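Long-range contact in iron Super-Oxide Dismutase (Plasmodium knowlesi, PDB 2AWP), which disproportionates toxic superoxide radicals to hydrogen peroxide and dioxygen, probably with an iron ion held at its active site: residues 107-112 against 176-180. Numbering follows the deposited sequence.
Sequences FKNEFS and VKAWW
Residues 107-112 are about 1.7 turns of an alpha-helix, phi/psi near -60/-45 throughout, with backbone bonds F111 N to F107 O (2.8 Å) and S112 N to K108 O (2.9 Å). Opposite them, V176-W179 continue in helical conformation and W180 follows at -56/-24. The CA atoms of K108 and W180 lie 8.3 Å apart, those of S112 and V176 6.4 Å. F107, chi1 t, brings CE2 to 3.7 Å from W180 CH2, the ring planes at 86°. K108 is extended, all four chi angles t, and lays CG over the six-membered ring of W180, 3.8 Å from its centroid, a CH-pi contact. The CA-to-CB bond of F111 (chi1 t) points toward 176-180; the ring edge meets both tryptophans, CD2 3.6 Å from W180 CH2 and CE2 3.8 Å from W179 CH2, so F107, F111, W179 and W180 make an aromatic cluster. S112, chi1 m, turns OG back to donate to K108 O at 2.6 Å and accepts W180 NE1 at 2.9 Å (N-H...acceptor angle 131°), giving the NH of the buried indole (chi1 m, chi2 104°) an acceptor. V176 CG1 packs 3.8 Å from S112 CA. The contact packs the indole at the C-terminal side of 172-179 on helix 104-117, within the C-terminal domain of the Fe/Mn superoxide dismutase family; the W179 side chain lies about 7 Å from that of D158, a probable iron ligand. Helix 104-117 packs on residues 176-180, while F107 also meets I97 and F101 of helix 92-101, and F107 and F111 rest on I136 of strand 134-140.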
loop_
_atom_site.group_PDB
_atom_site.type_symbol
_atom_site.label_atom_id
_atom_site.label_comp_id
_atom_site.label_asym_id
_atom_site.label_seq_id
_atom_site.Cartn_x
_atom_site.Cartn_y
_atom_site.Cartn_z
ATOM N N PHE A 107 -23.809 -2.429 10.940
ATOM C CA PHE A 107 -22.537 -3.106 10.688
ATOM C C PHE A 107 -21.925 -2.648 9.339
ATOM O O PHE A 107 -20.729 -2.310 9.261
ATOM C CB PHE A 107 -22.693 -4.632 10.754
ATOM C CG PHE A 107 -21.582 -5.369 10.078
ATOM C CD1 PHE A 107 -20.298 -5.345 10.604
ATOM C CD2 PHE A 107 -21.813 -6.054 8.880
ATOM C CE1 PHE A 107 -19.242 -5.995 9.929
ATOM C CE2 PHE A 107 -20.784 -6.729 8.223
ATOM C CZ PHE A 107 -19.499 -6.706 8.754
ATOM N N LYS A 108 -22.767 -2.621 8.301
ATOM C CA LYS A 108 -22.359 -2.277 6.934
ATOM C C LYS A 108 -21.754 -0.874 6.884
ATOM O O LYS A 108 -20.700 -0.646 6.245
ATOM C CB LYS A 108 -23.588 -2.350 6.009
ATOM C CG LYS A 108 -23.295 -2.046 4.554
ATOM C CD LYS A 108 -24.412 -2.601 3.674
ATOM C CE LYS A 108 -24.316 -2.042 2.279
ATOM N NZ LYS A 108 -25.496 -2.468 1.503
ATOM N N ASN A 109 -22.418 0.059 7.578
ATOM C CA ASN A 109 -21.942 1.435 7.697
ATOM C C ASN A 109 -20.588 1.584 8.367
ATOM O O ASN A 109 -19.716 2.269 7.826
ATOM C CB ASN A 109 -22.985 2.339 8.345
ATOM C CG ASN A 109 -24.159 2.617 7.405
ATOM O OD1 ASN A 109 -24.051 2.419 6.193
ATOM N ND2 ASN A 109 -25.290 3.059 7.960
ATOM N N GLU A 110 -20.415 0.953 9.536
ATOM C CA GLU A 110 -19.142 1.018 10.241
ATOM C C GLU A 110 -18.038 0.299 9.463
ATOM O O GLU A 110 -16.952 0.821 9.352
ATOM C CB GLU A 110 -19.248 0.432 11.648
ATOM C CG GLU A 110 -20.446 0.967 12.424
ATOM C CD GLU A 110 -20.655 0.266 13.774
ATOM O OE1 GLU A 110 -19.658 -0.312 14.330
ATOM O OE2 GLU A 110 -21.833 0.294 14.230
ATOM N N PHE A 111 -18.322 -0.882 8.923
ATOM C CA PHE A 111 -17.322 -1.619 8.157
ATOM C C PHE A 111 -16.855 -0.839 6.946
ATOM O O PHE A 111 -15.653 -0.757 6.716
ATOM C CB PHE A 111 -17.788 -3.015 7.722
ATOM C CG PHE A 111 -16.651 -3.952 7.399
ATOM C CD1 PHE A 111 -15.507 -3.990 8.198
ATOM C CD2 PHE A 111 -16.732 -4.823 6.322
ATOM C CE1 PHE A 111 -14.441 -4.878 7.910
ATOM C CE2 PHE A 111 -15.685 -5.730 6.039
ATOM C CZ PHE A 111 -14.548 -5.756 6.834
ATOM N N SER A 112 -17.798 -0.246 6.206
ATOM C CA SER A 112 -17.472 0.559 5.027
ATOM C C SER A 112 -16.605 1.766 5.397
ATOM O O SER A 112 -15.663 2.105 4.674
ATOM C CB SER A 112 -18.748 1.012 4.321
ATOM O OG SER A 112 -19.546 -0.113 3.945
ATOM N N VAL A 176 -15.589 -0.682 -2.256
ATOM C CA VAL A 176 -16.176 -1.150 -0.976
ATOM C C VAL A 176 -17.686 -1.376 -1.151
ATOM O O VAL A 176 -18.220 -2.411 -0.740
ATOM C CB VAL A 176 -15.836 -0.170 0.187
ATOM C CG1 VAL A 176 -16.640 -0.481 1.491
ATOM C CG2 VAL A 176 -14.345 -0.200 0.435
ATOM N N LYS A 177 -18.351 -0.446 -1.826
ATOM C CA LYS A 177 -19.783 -0.559 -2.084
ATOM C C LYS A 177 -20.114 -1.798 -2.937
ATOM O O LYS A 177 -21.052 -2.537 -2.635
ATOM C CB LYS A 177 -20.281 0.735 -2.753
ATOM C CG LYS A 177 -21.784 0.946 -2.696
ATOM C CD LYS A 177 -22.133 2.450 -2.816
ATOM C CE LYS A 177 -22.255 3.114 -1.455
ATOM N NZ LYS A 177 -23.577 2.872 -0.746
ATOM N N ALA A 178 -19.338 -2.025 -3.996
ATOM C CA ALA A 178 -19.521 -3.176 -4.872
ATOM C C ALA A 178 -19.282 -4.535 -4.158
ATOM O O ALA A 178 -19.907 -5.569 -4.477
ATOM C CB ALA A 178 -18.616 -3.029 -6.106
ATOM N N TRP A 179 -18.366 -4.507 -3.197
ATOM C CA TRP A 179 -17.951 -5.682 -2.432
ATOM C C TRP A 179 -19.115 -6.284 -1.622
ATOM O O TRP A 179 -19.174 -7.507 -1.447
ATOM C CB TRP A 179 -16.796 -5.297 -1.515
ATOM C CG TRP A 179 -16.282 -6.448 -0.689
ATOM C CD1 TRP A 179 -15.355 -7.387 -1.073
ATOM C CD2 TRP A 179 -16.656 -6.773 0.655
ATOM N NE1 TRP A 179 -15.130 -8.277 -0.045
ATOM C CE2 TRP A 179 -15.911 -7.919 1.029
ATOM C CE3 TRP A 179 -17.549 -6.204 1.585
ATOM C CZ2 TRP A 179 -16.028 -8.511 2.293
ATOM C CZ3 TRP A 179 -17.657 -6.795 2.840
ATOM C CH2 TRP A 179 -16.910 -7.951 3.175
ATOM N N TRP A 180 -20.039 -5.423 -1.154
ATOM C CA TRP A 180 -21.265 -5.868 -0.476
ATOM C C TRP A 180 -22.115 -6.836 -1.314
ATOM O O TRP A 180 -22.825 -7.686 -0.767
ATOM C CB TRP A 180 -22.069 -4.664 0.085
ATOM C CG TRP A 180 -21.266 -3.961 1.190
ATOM C CD1 TRP A 180 -20.593 -2.775 1.085
ATOM C CD2 TRP A 180 -21.002 -4.452 2.522
ATOM N NE1 TRP A 180 -19.941 -2.491 2.260
ATOM C CE2 TRP A 180 -20.178 -3.489 3.164
ATOM C CE3 TRP A 180 -21.372 -5.611 3.225
ATOM C CZ2 TRP A 180 -19.733 -3.633 4.505
ATOM C CZ3 TRP A 180 -20.950 -5.758 4.570
ATOM C CH2 TRP A 180 -20.135 -4.772 5.188
#